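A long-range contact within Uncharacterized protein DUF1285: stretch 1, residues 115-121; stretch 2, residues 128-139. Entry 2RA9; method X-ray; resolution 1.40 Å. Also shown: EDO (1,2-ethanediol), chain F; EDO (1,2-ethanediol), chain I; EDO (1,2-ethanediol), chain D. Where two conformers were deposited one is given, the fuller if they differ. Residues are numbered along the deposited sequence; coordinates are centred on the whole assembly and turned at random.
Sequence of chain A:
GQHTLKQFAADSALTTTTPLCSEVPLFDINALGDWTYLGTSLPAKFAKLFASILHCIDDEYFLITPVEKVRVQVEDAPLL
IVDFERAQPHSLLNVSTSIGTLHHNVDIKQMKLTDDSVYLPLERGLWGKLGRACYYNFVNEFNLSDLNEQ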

# COMPACT_ATOMS: atom_id res chain seq x y z
N ASP A 115 -14.96 1.86 8.40
CA ASP A 115 -16.04 2.81 8.14
C ASP A 115 -15.59 4.00 7.32
O ASP A 115 -16.42 4.81 6.89
CB ASP A 115 -16.69 3.23 9.44
CG ASP A 115 -17.25 2.04 10.17
OD1 ASP A 115 -17.97 1.21 9.52
OD2 ASP A 115 -16.91 1.89 11.36
N ASP A 116 -14.29 4.12 7.10
CA ASP A 116 -13.73 5.27 6.37
C ASP A 116 -13.13 4.95 5.00
O ASP A 116 -13.08 5.82 4.14
CB ASP A 116 -12.62 5.93 7.22
CG ASP A 116 -13.15 6.55 8.50
OD1 ASP A 116 -14.35 6.85 8.60
OD2 ASP A 116 -12.33 6.75 9.42
N SER A 117 -12.69 3.72 4.78
CA SER A 117 -11.75 3.45 3.71
C SER A 117 -11.85 2.01 3.23
O SER A 117 -12.35 1.13 3.92
CB SER A 117 -10.33 3.70 4.18
OG SER A 117 -10.13 5.02 4.63
N VAL A 118 -11.32 1.78 2.04
CA VAL A 118 -11.20 0.45 1.48
C VAL A 118 -9.72 0.17 1.29
O VAL A 118 -8.94 1.03 0.87
CB VAL A 118 -11.92 0.34 0.16
CG1 VAL A 118 -11.69 -1.05 -0.49
CG2 VAL A 118 -13.42 0.60 0.37
N TYR A 119 -9.34 -1.06 1.62
CA TYR A 119 -7.94 -1.51 1.55
C TYR A 119 -7.81 -2.77 0.73
O TYR A 119 -8.65 -3.62 0.81
CB TYR A 119 -7.37 -1.76 2.95
CG TYR A 119 -7.49 -0.60 3.88
CD1 TYR A 119 -8.66 -0.36 4.58
CD2 TYR A 119 -6.42 0.25 4.11
CE1 TYR A 119 -8.76 0.67 5.45
CE2 TYR A 119 -6.53 1.34 5.00
CZ TYR A 119 -7.71 1.56 5.64
OH TYR A 119 -7.84 2.59 6.53
N LEU A 120 -6.75 -2.87 -0.07
CA LEU A 120 -6.49 -4.06 -0.86
C LEU A 120 -5.18 -4.70 -0.42
O LEU A 120 -4.21 -3.99 -0.18
CB LEU A 120 -6.43 -3.75 -2.37
CG LEU A 120 -7.73 -3.27 -3.03
CD1 LEU A 120 -7.52 -2.77 -4.46
CD2 LEU A 120 -8.81 -4.37 -2.99
N PRO A 121 -5.13 -6.03 -0.36
CA PRO A 121 -3.90 -6.64 0.13
C PRO A 121 -2.85 -6.79 -0.98
O PRO A 121 -3.16 -7.14 -2.11
CB PRO A 121 -4.37 -7.98 0.68
CG PRO A 121 -5.55 -8.34 -0.20
CD PRO A 121 -6.17 -7.04 -0.62
N GLY A 128 -2.78 -1.65 0.72
CA GLY A 128 -2.89 -0.37 0.07
C GLY A 128 -4.28 0.22 0.30
O GLY A 128 -5.27 -0.46 0.06
N LYS A 129 -4.35 1.46 0.76
CA LYS A 129 -5.61 2.17 0.93
C LYS A 129 -6.02 2.75 -0.42
O LYS A 129 -5.23 3.42 -1.04
CB LYS A 129 -5.46 3.32 1.93
CG LYS A 129 -6.75 4.09 2.13
CD LYS A 129 -6.76 4.99 3.34
CE LYS A 129 -5.87 6.15 3.19
NZ LYS A 129 -5.89 7.05 4.39
N LEU A 130 -7.27 2.58 -0.83
CA LEU A 130 -7.73 3.24 -2.05
C LEU A 130 -7.85 4.73 -1.86
O LEU A 130 -8.54 5.20 -0.94
CB LEU A 130 -9.12 2.70 -2.46
CG LEU A 130 -9.20 1.27 -2.99
CD1 LEU A 130 -10.58 0.98 -3.46
CD2 LEU A 130 -8.20 1.11 -4.14
N GLY A 131 -7.17 5.48 -2.70
CA GLY A 131 -7.27 6.91 -2.68
C GLY A 131 -8.66 7.41 -3.06
O GLY A 131 -9.39 6.73 -3.79
N ARG A 132 -9.01 8.61 -2.61
CA ARG A 132 -10.32 9.15 -2.86
C ARG A 132 -10.61 9.28 -4.34
O ARG A 132 -11.74 9.00 -4.76
CB ARG A 132 -10.50 10.53 -2.20
CG ARG A 132 -10.72 10.55 -0.66
CD ARG A 132 -11.18 9.26 -0.07
NE ARG A 132 -11.78 9.44 1.26
CZ ARG A 132 -13.04 9.81 1.48
NH1 ARG A 132 -13.88 10.03 0.47
NH2 ARG A 132 -13.48 9.93 2.72
N ALA A 133 -9.62 9.66 -5.13
CA ALA A 133 -9.84 9.94 -6.54
C ALA A 133 -10.09 8.70 -7.38
O ALA A 133 -10.57 8.84 -8.52
CB ALA A 133 -8.68 10.77 -7.14
N CYS A 134 -9.79 7.48 -6.87
CA CYS A 134 -10.06 6.28 -7.64
C CYS A 134 -11.23 5.45 -7.07
O CYS A 134 -11.57 4.40 -7.62
CB CYS A 134 -8.79 5.45 -7.80
SG CYS A 134 -8.23 4.56 -6.38
N TYR A 135 -11.84 5.96 -5.99
CA TYR A 135 -12.85 5.17 -5.29
C TYR A 135 -14.04 4.82 -6.16
O TYR A 135 -14.42 3.66 -6.24
CB TYR A 135 -13.32 5.91 -4.04
CG TYR A 135 -14.35 5.14 -3.23
CD1 TYR A 135 -13.98 4.01 -2.54
CD2 TYR A 135 -15.69 5.52 -3.19
CE1 TYR A 135 -14.88 3.30 -1.78
CE2 TYR A 135 -16.61 4.80 -2.45
CZ TYR A 135 -16.19 3.68 -1.74
OH TYR A 135 -17.05 2.94 -0.96
N TYR A 136 -14.66 5.82 -6.76
CA TYR A 136 -15.82 5.56 -7.59
C TYR A 136 -15.48 4.67 -8.76
O TYR A 136 -16.25 3.79 -9.10
CB TYR A 136 -16.47 6.87 -8.10
CG TYR A 136 -17.08 7.75 -7.02
CD1 TYR A 136 -17.88 7.25 -6.01
CD2 TYR A 136 -16.87 9.12 -7.04
CE1 TYR A 136 -18.41 8.09 -5.02
CE2 TYR A 136 -17.37 9.96 -6.04
CZ TYR A 136 -18.18 9.44 -5.05
OH TYR A 136 -18.68 10.28 -4.05
N ASN A 137 -14.32 4.87 -9.38
CA ASN A 137 -13.91 4.00 -10.46
C ASN A 137 -13.76 2.54 -9.99
O ASN A 137 -14.10 1.59 -10.73
CB ASN A 137 -12.60 4.50 -11.10
CG ASN A 137 -12.76 5.79 -11.88
OD1 ASN A 137 -13.84 6.11 -12.42
ND2 ASN A 137 -11.66 6.56 -11.96
N PHE A 138 -13.29 2.35 -8.77
CA PHE A 138 -13.14 1.01 -8.19
C PHE A 138 -14.52 0.37 -8.03
O PHE A 138 -14.73 -0.80 -8.38
CB PHE A 138 -12.40 1.10 -6.80
CG PHE A 138 -12.29 -0.21 -6.11
CD1 PHE A 138 -11.31 -1.12 -6.47
CD2 PHE A 138 -13.17 -0.56 -5.11
CE1 PHE A 138 -11.21 -2.35 -5.83
CE2 PHE A 138 -13.09 -1.80 -4.49
CZ PHE A 138 -12.10 -2.68 -4.84
N VAL A 139 -15.47 1.13 -7.49
CA VAL A 139 -16.82 0.57 -7.32
C VAL A 139 -17.38 0.14 -8.69
O VAL A 139 -17.97 -0.94 -8.83
CB VAL A 139 -17.76 1.53 -6.56
CG1 VAL A 139 -19.16 0.91 -6.43
CG2 VAL A 139 -17.24 1.88 -5.18
C1 EDO F . -11.93 6.14 -0.22
O1 EDO F . -12.38 6.63 1.05
C2 EDO F . -11.70 4.63 -0.17
O2 EDO F . -10.60 4.28 0.70
C1 EDO I . -14.40 10.20 -3.97
O1 EDO I . -15.24 11.27 -4.39
C2 EDO I . -15.08 9.40 -2.87
O2 EDO I . -14.08 8.74 -2.11
C1 EDO D . -8.17 4.82 -11.25
O1 EDO D . -9.16 5.80 -10.93
C2 EDO D . -8.63 3.98 -12.43
O2 EDO D . -8.40 4.70 -13.65
O HOH W 1 -10.39 7.02 2.78

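The framework of this contact is a pair of antiparallel strands, 118-121 and 128-130, joined by backbone hydrogen bonds. L120 and G128 form a hydrogen-bonded pair: L120 N donates to G128 O at 2.8 Å, and G128 N donates to L120 O at 2.9 Å. Two residues along each strand, L130 N donates to V118 O at 2.8 Å with an almost linear N-H...O angle of 173°. Between these lies the non-hydrogen-bonded pair Y119 and K129, whose CA atoms approach to 4.4 Å. Here the CA hydrogens face carbonyls already in use, giving CA-H...O contacts from Y119 CA to G128 O (3.2 Å) and from K129 CA to V118 O (3.5 Å).

Y119 and K129 share one face of the sheet. The aromatic ring packs on the aliphatic part of the lysine, with Y119 CE2 3.8 Å from K129 CB, while K129 CD lies 3.6 Å from S117 OG. A long side chain suits this place because its methylenes can cover neighbours while its amine, like the tyrosine hydroxyl, is hydrogen-bonded elsewhere in the structure.

Apolar packing ties the strands to the helix that carries Y135 and F138. L120 CD1 lies 4.0 Å from both L130 CD2 and F138 CE1, so one methyl touches strand and helix alike. V118 CG1 meets L130 CD1 at 3.8 Å, and its CG2 approaches the edge of the Y135 ring, 3.7 Å from CE1. Branched aliphatic residues fit well here, offering methyls to several partners without polar atoms to satisfy.

Beyond L130 the strand pairing gives way to solvent-mediated links. A 1,2-ethanediol, probably from the crystallisation liquor, accepts from V118 N through O2 (2.9 Å) and donates from O2 to L130 O (2.8 Å), bridging the two backbones. Nearby, a water hydrogen-bonds S117 OG at 2.7 Å and weakly accepts from R132 NE at 3.2 Å.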